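Local coordinates for protein STU0660 (Streptococcus thermophilus, PDB 3ZTH) that probably binds DNA as a tetrameric, metal-binding large Csn2 protein that takes part in CRISPR-mediated bacterial immunity, at residues 224-227 with 231-234; 180-185 with 219-224; 45-50 with 57-62. One frame throughout, in Å; residues are numbered along the deposited sequence.

Contact 1: 224-227 with 231-234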
ATOM      1  N   HIS A 224      18.033  41.265  10.300  1.00 31.80           N
ATOM      2  CA  HIS A 224      19.056  41.355   9.274  1.00 32.60           C
ATOM      3  C   HIS A 224      18.514  40.790   7.967  1.00 32.33           C
ATOM      4  O   HIS A 224      18.622  41.413   6.910  1.00 33.19           O
ATOM      5  CB  HIS A 224      20.290  40.555   9.696  1.00 33.82           C
ATOM      6  CG  HIS A 224      21.333  40.445   8.629  1.00 32.75           C
ATOM      7  ND1 HIS A 224      22.062  41.527   8.185  1.00 31.62           N
ATOM      8  CD2 HIS A 224      21.767  39.380   7.914  1.00 32.07           C
ATOM      9  CE1 HIS A 224      22.900  41.134   7.243  1.00 31.89           C
ATOM     10  NE2 HIS A 224      22.742  39.836   7.060  1.00 31.44           N
ATOM     11  N   LEU A 225      17.916  39.609   8.041  1.00 30.98           N
ATOM     12  CA  LEU A 225      17.391  38.987   6.844  1.00 31.10           C
ATOM     13  C   LEU A 225      16.264  39.760   6.162  1.00 32.25           C
ATOM     14  O   LEU A 225      16.248  39.840   4.938  1.00 33.09           O
ATOM     15  CB  LEU A 225      16.948  37.550   7.141  1.00 28.67           C
ATOM     16  CG  LEU A 225      18.030  36.626   7.708  1.00 28.62           C
ATOM     17  CD1 LEU A 225      17.468  35.223   7.881  1.00 28.03           C
ATOM     18  CD2 LEU A 225      19.230  36.596   6.782  1.00 29.32           C
ATOM     19  N   VAL A 226      15.328  40.338   6.912  1.00 31.41           N
ATOM     20  CA  VAL A 226      14.254  41.065   6.243  1.00 33.95           C
ATOM     21  C   VAL A 226      14.756  42.347   5.602  1.00 37.13           C
ATOM     22  O   VAL A 226      14.186  42.828   4.618  1.00 38.31           O
ATOM     23  CB  VAL A 226      13.087  41.425   7.183  1.00 33.00           C
ATOM     24  CG1 VAL A 226      12.477  40.166   7.733  1.00 32.95           C
ATOM     25  CG2 VAL A 226      13.558  42.359   8.291  1.00 32.26           C
ATOM     26  N   LYS A 227      15.820  42.910   6.159  1.00 39.39           N
ATOM     27  CA  LYS A 227      16.373  44.131   5.600  1.00 43.14           C
ATOM     28  C   LYS A 227      17.225  43.787   4.385  1.00 43.48           C
ATOM     29  O   LYS A 227      17.564  44.654   3.588  1.00 45.40           O
ATOM     30  CB  LYS A 227      17.213  44.866   6.646  1.00 44.13           C
ATOM     31  CG  LYS A 227      16.390  45.403   7.803  1.00 47.84           C
ATOM     32  CD  LYS A 227      17.266  46.049   8.857  1.00 51.68           C
ATOM     33  CE  LYS A 227      16.450  46.491  10.064  1.00 52.78           C
ATOM     34  NZ  LYS A 227      17.324  47.034  11.146  1.00 54.65           N
ATOM     35  N   ASN A 231      11.726  40.211  -0.113  1.00 36.94           N
ATOM     36  CA  ASN A 231      10.754  39.150  -0.317  1.00 36.61           C
ATOM     37  C   ASN A 231      10.486  38.257   0.893  1.00 35.48           C
ATOM     38  O   ASN A 231       9.733  37.290   0.794  1.00 33.67           O
ATOM     39  CB  ASN A 231      11.201  38.295  -1.511  1.00 36.23           C
ATOM     40  CG  ASN A 231      12.629  37.778  -1.358  1.00 39.26           C
ATOM     41  OD1 ASN A 231      13.517  38.502  -0.903  1.00 42.06           O
ATOM     42  ND2 ASN A 231      12.856  36.528  -1.754  1.00 39.21           N
ATOM     43  N   LEU A 232      11.082  38.589   2.032  1.00 34.72           N
ATOM     44  CA  LEU A 232      10.911  37.777   3.233  1.00 34.75           C
ATOM     45  C   LEU A 232       9.965  38.371   4.266  1.00 33.94           C
ATOM     46  O   LEU A 232      10.042  39.554   4.581  1.00 33.16           O
ATOM     47  CB  LEU A 232      12.271  37.533   3.886  1.00 35.00           C
ATOM     48  CG  LEU A 232      12.305  36.690   5.160  1.00 34.41           C
ATOM     49  CD1 LEU A 232      11.649  35.339   4.897  1.00 33.75           C
ATOM     50  CD2 LEU A 232      13.754  36.514   5.609  1.00 34.09           C
ATOM     51  N   THR A 233       9.079  37.535   4.796  1.00 33.20           N
ATOM     52  CA  THR A 233       8.127  37.970   5.812  1.00 33.39           C
ATOM     53  C   THR A 233       8.061  36.991   6.983  1.00 32.93           C
ATOM     54  O   THR A 233       7.957  35.773   6.801  1.00 30.48           O
ATOM     55  CB  THR A 233       6.704  38.131   5.238  1.00 33.28           C
ATOM     56  OG1 THR A 233       6.694  39.188   4.273  1.00 35.86           O
ATOM     57  CG2 THR A 233       5.721  38.469   6.345  1.00 34.53           C
ATOM     58  N   PHE A 234       8.124  37.548   8.186  1.00 32.62           N
ATOM     59  CA  PHE A 234       8.062  36.771   9.417  1.00 32.35           C
ATOM     60  C   PHE A 234       6.793  37.105  10.222  1.00 31.15           C
ATOM     61  O   PHE A 234       6.408  38.270  10.339  1.00 29.86           O
ATOM     62  CB  PHE A 234       9.287  37.085  10.284  1.00 31.48           C
ATOM     63  CG  PHE A 234      10.514  36.292   9.932  1.00 31.24           C
ATOM     64  CD1 PHE A 234      10.663  34.986  10.377  1.00 32.18           C
ATOM     65  CD2 PHE A 234      11.551  36.870   9.201  1.00 30.21           C
ATOM     66  CE1 PHE A 234      11.836  34.266  10.100  1.00 31.83           C
ATOM     67  CE2 PHE A 234      12.720  36.161   8.919  1.00 27.50           C
ATOM     68  CZ  PHE A 234      12.861  34.864   9.369  1.00 30.00           C
TER
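V226, near the C-terminal end of helix 212-228, fits against two strand residues, L232 and F234, with a single methyl. Its CG1 lies 3.7 Å from F234 CD2 and approaches the phenyl ring in its plane, at the edge, so no ring face is used here. The first torsion of V226 sets this up: CG1 stands beside the backbone N, opposite the carbonyl carbon (chi1 -61°), and is the branch that reaches the strand. V226 CG1 also sits 4.0 Å from L232 O and 4.3 Å from L232 CG.

L225, the residue just before V226, contributes with the root of its side chain. L225 CB is 3.7 Å from L232 CD2, while the branched end of L225 runs on toward L185 and D189 of helix 177-192. L232 meets it because its CG is swung opposite the backbone N (chi1 -180°), lifting CD2 toward the helix.

This is the return half of a beta-alpha-beta crossover: strand 199-204, helix 212-228, then strand 232-237, parallel to the first and next to it in the sheet. V226 and L232 come within 5.6 Å of each other at their CA atoms, where the short loop between them returns the chain to the sheet.

The strand backbone bonds to its sheet neighbours: T233 with Y199 and I201, F234 with A19 and T21 on the other flank.

Contact 2: 180-185 with 219-224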
ATOM      1  N   LYS A 180      20.103  25.869  16.910  1.00 31.56           N
ATOM      2  CA  LYS A 180      19.129  25.252  16.017  1.00 29.97           C
ATOM      3  C   LYS A 180      18.525  26.321  15.110  1.00 29.91           C
ATOM      4  O   LYS A 180      18.434  26.154  13.885  1.00 28.19           O
ATOM      5  CB  LYS A 180      18.008  24.586  16.814  1.00 30.10           C
ATOM      6  CG  LYS A 180      18.336  23.215  17.373  1.00 29.36           C
ATOM      7  CD  LYS A 180      17.051  22.553  17.878  1.00 32.14           C
ATOM      8  CE  LYS A 180      16.983  22.447  19.396  1.00 32.49           C
ATOM      9  NZ  LYS A 180      17.709  21.261  19.915  1.00 29.56           N
ATOM     10  N   LEU A 181      18.133  27.429  15.724  1.00 29.23           N
ATOM     11  CA  LEU A 181      17.529  28.530  14.993  1.00 30.19           C
ATOM     12  C   LEU A 181      18.545  29.181  14.058  1.00 31.79           C
ATOM     13  O   LEU A 181      18.242  29.461  12.891  1.00 33.23           O
ATOM     14  CB  LEU A 181      16.972  29.554  15.989  1.00 30.70           C
ATOM     15  CG  LEU A 181      15.831  29.049  16.892  1.00 29.48           C
ATOM     16  CD1 LEU A 181      15.591  30.037  18.014  1.00 28.49           C
ATOM     17  CD2 LEU A 181      14.557  28.836  16.070  1.00 25.81           C
ATOM     18  N   SER A 182      19.755  29.403  14.562  1.00 30.42           N
ATOM     19  CA  SER A 182      20.806  30.018  13.761  1.00 31.28           C
ATOM     20  C   SER A 182      21.132  29.210  12.510  1.00 31.38           C
ATOM     21  O   SER A 182      21.221  29.765  11.406  1.00 30.99           O
ATOM     22  CB  SER A 182      22.060  30.200  14.606  1.00 29.94           C
ATOM     23  OG  SER A 182      21.785  31.056  15.694  1.00 30.57           O
ATOM     24  N   LEU A 183      21.312  27.903  12.674  1.00 31.03           N
ATOM     25  CA  LEU A 183      21.610  27.048  11.531  1.00 31.80           C
ATOM     26  C   LEU A 183      20.469  27.143  10.521  1.00 33.30           C
ATOM     27  O   LEU A 183      20.701  27.256   9.314  1.00 31.95           O
ATOM     28  CB  LEU A 183      21.799  25.599  11.983  1.00 31.49           C
ATOM     29  CG  LEU A 183      23.116  25.350  12.722  1.00 32.48           C
ATOM     30  CD1 LEU A 183      23.120  23.952  13.320  1.00 32.71           C
ATOM     31  CD2 LEU A 183      24.289  25.535  11.758  1.00 29.65           C
ATOM     32  N   PHE A 184      19.234  27.110  11.020  1.00 33.87           N
ATOM     33  CA  PHE A 184      18.068  27.209  10.150  1.00 32.47           C
ATOM     34  C   PHE A 184      18.058  28.536   9.400  1.00 32.73           C
ATOM     35  O   PHE A 184      17.823  28.573   8.189  1.00 33.32           O
ATOM     36  CB  PHE A 184      16.782  27.088  10.965  1.00 32.49           C
ATOM     37  CG  PHE A 184      15.543  27.453  10.197  1.00 31.34           C
ATOM     38  CD1 PHE A 184      14.995  26.575   9.271  1.00 32.29           C
ATOM     39  CD2 PHE A 184      14.929  28.687  10.390  1.00 30.62           C
ATOM     40  CE1 PHE A 184      13.849  26.918   8.546  1.00 31.52           C
ATOM     41  CE2 PHE A 184      13.788  29.039   9.671  1.00 30.33           C
ATOM     42  CZ  PHE A 184      13.247  28.151   8.748  1.00 30.31           C
ATOM     43  N   LEU A 185      18.297  29.628  10.119  1.00 32.62           N
ATOM     44  CA  LEU A 185      18.303  30.943   9.488  1.00 33.57           C
ATOM     45  C   LEU A 185      19.418  31.063   8.456  1.00 33.73           C
ATOM     46  O   LEU A 185      19.237  31.680   7.405  1.00 32.16           O
ATOM     47  CB  LEU A 185      18.432  32.038  10.550  1.00 33.57           C
ATOM     48  CG  LEU A 185      17.180  32.188  11.418  1.00 35.51           C
ATOM     49  CD1 LEU A 185      17.397  33.277  12.457  1.00 34.50           C
ATOM     50  CD2 LEU A 185      15.974  32.522  10.532  1.00 33.22           C
ATOM     51  N   TYR A 219      16.422  37.371  17.150  1.00 31.08           N
ATOM     52  CA  TYR A 219      15.655  38.484  16.592  1.00 32.74           C
ATOM     53  C   TYR A 219      16.499  39.426  15.738  1.00 32.31           C
ATOM     54  O   TYR A 219      16.018  39.949  14.730  1.00 30.67           O
ATOM     55  CB  TYR A 219      14.956  39.260  17.719  1.00 34.34           C
ATOM     56  CG  TYR A 219      14.194  40.484  17.255  1.00 36.58           C
ATOM     57  CD1 TYR A 219      12.998  40.360  16.545  1.00 35.60           C
ATOM     58  CD2 TYR A 219      14.672  41.766  17.523  1.00 35.66           C
ATOM     59  CE1 TYR A 219      12.298  41.487  16.116  1.00 34.97           C
ATOM     60  CE2 TYR A 219      13.982  42.890  17.105  1.00 34.91           C
ATOM     61  CZ  TYR A 219      12.796  42.747  16.402  1.00 37.55           C
ATOM     62  OH  TYR A 219      12.114  43.877  15.993  1.00 40.41           O
ATOM     63  N   ARG A 220      17.748  39.653  16.140  1.00 32.99           N
ATOM     64  CA  ARG A 220      18.631  40.511  15.346  1.00 35.29           C
ATOM     65  C   ARG A 220      18.865  39.831  14.000  1.00 33.50           C
ATOM     66  O   ARG A 220      18.881  40.478  12.956  1.00 34.06           O
ATOM     67  CB  ARG A 220      19.967  40.729  16.046  1.00 37.00           C
ATOM     68  CG  ARG A 220      19.882  41.613  17.266  1.00 44.57           C
ATOM     69  CD  ARG A 220      21.237  41.735  17.948  1.00 51.22           C
ATOM     70  NE  ARG A 220      21.126  42.412  19.239  1.00 56.04           N
ATOM     71  CZ  ARG A 220      20.707  43.665  19.395  1.00 58.89           C
ATOM     72  NH1 ARG A 220      20.361  44.392  18.335  1.00 58.89           N
ATOM     73  NH2 ARG A 220      20.613  44.182  20.617  1.00 59.63           N
ATOM     74  N   GLN A 221      19.035  38.515  14.032  1.00 32.48           N
ATOM     75  CA  GLN A 221      19.243  37.753  12.810  1.00 30.66           C
ATOM     76  C   GLN A 221      18.068  37.903  11.858  1.00 30.23           C
ATOM     77  O   GLN A 221      18.272  38.188  10.680  1.00 31.02           O
ATOM     78  CB  GLN A 221      19.481  36.280  13.133  1.00 30.40           C
ATOM     79  CG  GLN A 221      20.894  36.003  13.621  1.00 33.71           C
ATOM     80  CD  GLN A 221      21.078  34.601  14.175  1.00 35.91           C
ATOM     81  OE1 GLN A 221      20.545  33.628  13.642  1.00 38.54           O
ATOM     82  NE2 GLN A 221      21.854  34.492  15.247  1.00 37.68           N
ATOM     83  N   ILE A 222      16.837  37.739  12.343  1.00 29.86           N
ATOM     84  CA  ILE A 222      15.712  37.883  11.428  1.00 29.79           C
ATOM     85  C   ILE A 222      15.568  39.319  10.919  1.00 30.10           C
ATOM     86  O   ILE A 222      15.125  39.528   9.792  1.00 30.07           O
ATOM     87  CB  ILE A 222      14.365  37.392  12.039  1.00 30.32           C
ATOM     88  CG1 ILE A 222      13.954  38.239  13.232  1.00 30.19           C
ATOM     89  CG2 ILE A 222      14.484  35.934  12.450  1.00 30.25           C
ATOM     90  CD1 ILE A 222      12.638  37.770  13.820  1.00 29.46           C
ATOM     91  N   CYS A 223      15.947  40.300  11.737  1.00 30.29           N
ATOM     92  CA  CYS A 223      15.882  41.694  11.316  1.00 32.67           C
ATOM     93  C   CYS A 223      16.871  41.893  10.173  1.00 33.56           C
ATOM     94  O   CYS A 223      16.596  42.605   9.201  1.00 35.34           O
ATOM     95  CB  CYS A 223      16.251  42.640  12.463  1.00 33.57           C
ATOM     96  SG  CYS A 223      14.929  42.942  13.659  1.00 40.98           S
ATOM     97  N   HIS A 224      18.033  41.265  10.300  1.00 31.80           N
ATOM     98  CA  HIS A 224      19.056  41.355   9.274  1.00 32.60           C
ATOM     99  C   HIS A 224      18.514  40.790   7.967  1.00 32.33           C
ATOM    100  O   HIS A 224      18.622  41.413   6.910  1.00 33.19           O
ATOM    101  CB  HIS A 224      20.290  40.555   9.696  1.00 33.82           C
ATOM    102  CG  HIS A 224      21.333  40.445   8.629  1.00 32.75           C
ATOM    103  ND1 HIS A 224      22.062  41.527   8.185  1.00 31.62           N
ATOM    104  CD2 HIS A 224      21.767  39.380   7.914  1.00 32.07           C
ATOM    105  CE1 HIS A 224      22.900  41.134   7.243  1.00 31.89           C
ATOM    106  NE2 HIS A 224      22.742  39.836   7.060  1.00 31.44           N
TER
HETATM  107  O   HOH W   1      21.756  32.792  11.297  1.00 40.15           O
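Helix segments 180-185 and 219-224 run side by side in the same direction, their axes 10.8 Å apart at closest approach and only 10° from parallel. The nearest CA atoms, those of L185 and Q221, are still 7.6 Å apart, leaving the gap to be bridged by side chains.

Q221 does most of the bridging. Its chain is extended beyond CG, which carries the amide across to the other helix. There NE2 gives a weak hydrogen bond to S182 OG, 3.5 Å long with an N-H...O angle of 152°. The serine hydroxyl has its stronger partner within its own helix, I178 O. The amide oxygen is held through water: one water donates to both Q221 OE1, at 2.8 Å, and S182 O, at 3.1 Å, tying the glutamine to the opposite backbone.

The L185 side chain crosses that of Q221 obliquely; its CD1 lies 3.4 Å from Q221 OE1 and 3.7 Å from Q221 CB, and meets I222 CG2 at 3.9 Å. Toward the sheet, both L185 and I222 rest on F234 of strand 232-237, while S182 also packs on C137 of the second subunit.

The pairing is thus layered, apolar next to the sheet and polar farther out. Since the direct bond is weak and OE1 reaches the other helix through water, the amide is probably only loosely fixed from this side.

Contact 3: 45-50 with 57-62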
ATOM      1  N   LYS A  45      -3.087  22.757   2.955  1.00 42.88           N
ATOM      2  CA  LYS A  45      -4.021  21.820   3.555  1.00 42.91           C
ATOM      3  C   LYS A  45      -5.115  21.378   2.577  1.00 43.36           C
ATOM      4  O   LYS A  45      -5.723  22.198   1.894  1.00 40.79           O
ATOM      5  CB  LYS A  45      -4.670  22.470   4.778  1.00 41.33           C
ATOM      6  CG  LYS A  45      -5.779  21.670   5.417  1.00 40.41           C
ATOM      7  CD  LYS A  45      -5.237  20.480   6.174  1.00 42.77           C
ATOM      8  CE  LYS A  45      -6.342  19.807   6.983  1.00 44.91           C
ATOM      9  NZ  LYS A  45      -5.811  18.736   7.876  1.00 46.44           N
ATOM     10  N   LYS A  46      -5.351  20.072   2.513  1.00 45.87           N
ATOM     11  CA  LYS A  46      -6.407  19.517   1.669  1.00 47.94           C
ATOM     12  C   LYS A  46      -7.562  19.326   2.651  1.00 47.76           C
ATOM     13  O   LYS A  46      -7.502  18.487   3.547  1.00 47.59           O
ATOM     14  CB  LYS A  46      -5.966  18.183   1.066  1.00 50.11           C
ATOM     15  CG  LYS A  46      -4.745  18.308   0.153  1.00 55.12           C
ATOM     16  CD  LYS A  46      -4.025  16.974  -0.012  1.00 59.00           C
ATOM     17  CE  LYS A  46      -2.606  17.170  -0.531  1.00 59.57           C
ATOM     18  NZ  LYS A  46      -1.759  15.963  -0.298  1.00 59.66           N
ATOM     19  N   TYR A  47      -8.602  20.129   2.482  1.00 47.46           N
ATOM     20  CA  TYR A  47      -9.747  20.115   3.374  1.00 47.56           C
ATOM     21  C   TYR A  47     -10.719  18.954   3.260  1.00 48.10           C
ATOM     22  O   TYR A  47     -11.164  18.606   2.168  1.00 50.34           O
ATOM     23  CB  TYR A  47     -10.544  21.400   3.194  1.00 48.04           C
ATOM     24  CG  TYR A  47      -9.729  22.673   3.224  1.00 46.92           C
ATOM     25  CD1 TYR A  47      -9.025  23.051   4.368  1.00 47.69           C
ATOM     26  CD2 TYR A  47      -9.720  23.534   2.128  1.00 45.63           C
ATOM     27  CE1 TYR A  47      -8.335  24.268   4.425  1.00 46.59           C
ATOM     28  CE2 TYR A  47      -9.036  24.744   2.171  1.00 47.27           C
ATOM     29  CZ  TYR A  47      -8.349  25.109   3.322  1.00 47.63           C
ATOM     30  OH  TYR A  47      -7.692  26.318   3.368  1.00 49.01           O
ATOM     31  N   SER A  48     -11.059  18.367   4.401  1.00 47.26           N
ATOM     32  CA  SER A  48     -12.038  17.291   4.433  1.00 46.86           C
ATOM     33  C   SER A  48     -13.326  18.058   4.675  1.00 47.47           C
ATOM     34  O   SER A  48     -13.286  19.268   4.896  1.00 48.16           O
ATOM     35  CB  SER A  48     -11.785  16.348   5.605  1.00 46.05           C
ATOM     36  OG  SER A  48     -12.093  16.976   6.837  1.00 47.26           O
ATOM     37  N   SER A  49     -14.468  17.382   4.638  1.00 48.44           N
ATOM     38  CA  SER A  49     -15.724  18.078   4.874  1.00 49.06           C
ATOM     39  C   SER A  49     -15.873  18.422   6.357  1.00 48.40           C
ATOM     40  O   SER A  49     -16.531  19.396   6.711  1.00 48.69           O
ATOM     41  CB  SER A  49     -16.909  17.231   4.393  1.00 50.22           C
ATOM     42  OG  SER A  49     -16.863  15.930   4.944  1.00 53.84           O
ATOM     43  N   GLU A  50     -15.257  17.629   7.225  1.00 48.44           N
ATOM     44  CA  GLU A  50     -15.331  17.906   8.654  1.00 49.86           C
ATOM     45  C   GLU A  50     -14.496  19.149   8.973  1.00 49.10           C
ATOM     46  O   GLU A  50     -14.730  19.826   9.976  1.00 48.24           O
ATOM     47  CB  GLU A  50     -14.827  16.711   9.477  1.00 52.41           C
ATOM     48  CG  GLU A  50     -15.762  15.500   9.491  1.00 58.00           C
ATOM     49  CD  GLU A  50     -15.532  14.544   8.324  1.00 60.08           C
ATOM     50  OE1 GLU A  50     -15.528  14.996   7.160  1.00 62.48           O
ATOM     51  OE2 GLU A  50     -15.361  13.332   8.574  1.00 61.11           O
ATOM     52  N   TYR A  57     -19.196  24.209   4.997  1.00 50.34           N
ATOM     53  CA  TYR A  57     -18.608  23.387   3.942  1.00 48.60           C
ATOM     54  C   TYR A  57     -18.051  24.185   2.774  1.00 49.53           C
ATOM     55  O   TYR A  57     -17.954  23.683   1.653  1.00 49.18           O
ATOM     56  CB  TYR A  57     -19.647  22.379   3.467  1.00 45.09           C
ATOM     57  CG  TYR A  57     -20.198  21.588   4.628  1.00 43.34           C
ATOM     58  CD1 TYR A  57     -19.471  20.534   5.182  1.00 42.35           C
ATOM     59  CD2 TYR A  57     -21.397  21.960   5.245  1.00 41.24           C
ATOM     60  CE1 TYR A  57     -19.916  19.873   6.324  1.00 40.44           C
ATOM     61  CE2 TYR A  57     -21.848  21.310   6.386  1.00 39.06           C
ATOM     62  CZ  TYR A  57     -21.102  20.268   6.920  1.00 39.67           C
ATOM     63  OH  TYR A  57     -21.530  19.631   8.057  1.00 39.82           O
ATOM     64  N   GLU A  58     -17.691  25.433   3.056  1.00 50.38           N
ATOM     65  CA  GLU A  58     -17.109  26.329   2.066  1.00 51.00           C
ATOM     66  C   GLU A  58     -15.671  26.553   2.527  1.00 49.14           C
ATOM     67  O   GLU A  58     -15.422  26.691   3.725  1.00 48.73           O
ATOM     68  CB  GLU A  58     -17.865  27.657   2.050  1.00 54.80           C
ATOM     69  CG  GLU A  58     -18.171  28.163   0.653  1.00 62.06           C
ATOM     70  CD  GLU A  58     -19.141  27.254  -0.078  1.00 66.41           C
ATOM     71  OE1 GLU A  58     -20.316  27.185   0.346  1.00 66.80           O
ATOM     72  OE2 GLU A  58     -18.726  26.601  -1.066  1.00 69.73           O
ATOM     73  N   GLU A  59     -14.725  26.583   1.595  1.00 46.24           N
ATOM     74  CA  GLU A  59     -13.331  26.782   1.973  1.00 45.31           C
ATOM     75  C   GLU A  59     -13.110  28.177   2.543  1.00 44.27           C
ATOM     76  O   GLU A  59     -13.634  29.153   2.018  1.00 44.65           O
ATOM     77  CB  GLU A  59     -12.415  26.574   0.771  1.00 45.69           C
ATOM     78  CG  GLU A  59     -12.769  25.358  -0.060  1.00 49.13           C
ATOM     79  CD  GLU A  59     -11.653  24.946  -0.996  1.00 51.01           C
ATOM     80  OE1 GLU A  59     -10.990  25.837  -1.570  1.00 51.90           O
ATOM     81  OE2 GLU A  59     -11.448  23.724  -1.164  1.00 52.47           O
ATOM     82  N   PRO A  60     -12.334  28.286   3.639  1.00 43.35           N
ATOM     83  CA  PRO A  60     -12.048  29.578   4.279  1.00 41.92           C
ATOM     84  C   PRO A  60     -11.166  30.488   3.414  1.00 41.87           C
ATOM     85  O   PRO A  60     -10.303  30.019   2.671  1.00 41.79           O
ATOM     86  CB  PRO A  60     -11.371  29.169   5.584  1.00 41.61           C
ATOM     87  CG  PRO A  60     -10.649  27.916   5.196  1.00 40.21           C
ATOM     88  CD  PRO A  60     -11.694  27.185   4.382  1.00 40.92           C
ATOM     89  N   THR A  61     -11.373  31.792   3.534  1.00 40.34           N
ATOM     90  CA  THR A  61     -10.630  32.754   2.740  1.00 39.02           C
ATOM     91  C   THR A  61      -9.873  33.811   3.542  1.00 37.98           C
ATOM     92  O   THR A  61     -10.181  34.062   4.709  1.00 36.65           O
ATOM     93  CB  THR A  61     -11.612  33.443   1.757  1.00 40.83           C
ATOM     94  OG1 THR A  61     -11.476  32.847   0.463  1.00 43.07           O
ATOM     95  CG2 THR A  61     -11.375  34.927   1.677  1.00 38.32           C
ATOM     96  N   ILE A  62      -8.869  34.414   2.908  1.00 36.92           N
ATOM     97  CA  ILE A  62      -8.082  35.489   3.520  1.00 35.84           C
ATOM     98  C   ILE A  62      -8.043  36.643   2.519  1.00 36.05           C
ATOM     99  O   ILE A  62      -7.530  36.488   1.405  1.00 36.66           O
ATOM    100  CB  ILE A  62      -6.627  35.057   3.826  1.00 35.65           C
ATOM    101  CG1 ILE A  62      -6.618  33.917   4.846  1.00 35.83           C
ATOM    102  CG2 ILE A  62      -5.837  36.246   4.346  1.00 33.90           C
ATOM    103  CD1 ILE A  62      -5.243  33.599   5.407  1.00 35.98           C
TER
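Y47 points its ring across at E59 and P60, and these two meet it in quite different ways. Y47 CG sits opposite the carbonyl carbon (chi1 -49°), which turns the ring toward P60. The proline lies over one face, shifted toward the rim: P60 CD is 4.1 Å from Y47 CZ, and P60 CG is 3.8 Å from Y47 OH. On the other face of the ring the backbone oxygen K45 O sits over the centre, 4.0 Å above the plane.

E59 comes in at the edge. Its OE2 lies in the ring plane, 3.7 Å from Y47 CD2, and the carboxylate is turned 75° against the ring. An oxygen there faces the weakly positive ring hydrogens, which is probably mildly favourable.

Farther along, Y57 CE1 comes to 3.4 Å from S49 O, which meets the ring obliquely. S49 OG instead donates to E50 OE1 at 2.8 Å.

K45, S48, E50 and Y57 also touch the third subunit. This is a surface loop folded back around the short, weakly bonded helix 49-52, with S48 at its N-cap, S48 N bonded in turn to D51 OD2, and Y47 packed on P60 where the arms meet.

Overall arrangement
Contacts 1 and 2 are two sides of one core and share helix 212-228: contact 1 ties its C-terminal end to strand 232-237, contact 2 sets it beside helix 177-192. They meet directly where F234 CZ touches I222 CG2 at 3.6 Å, so one phenylalanine serves both. Contact 3 stands apart on the surface, its centre about 30 Å from that of contact 1 and about 33 Å from that of contact 2. Chemistry follows place: aliphatic and aromatic packing between helix and sheet, an amide and a water added between the helices, and at the periphery tyrosines meeting proline, carboxylate and carbonyl. Contact 2 also borders the second subunit, and contact 3 the third.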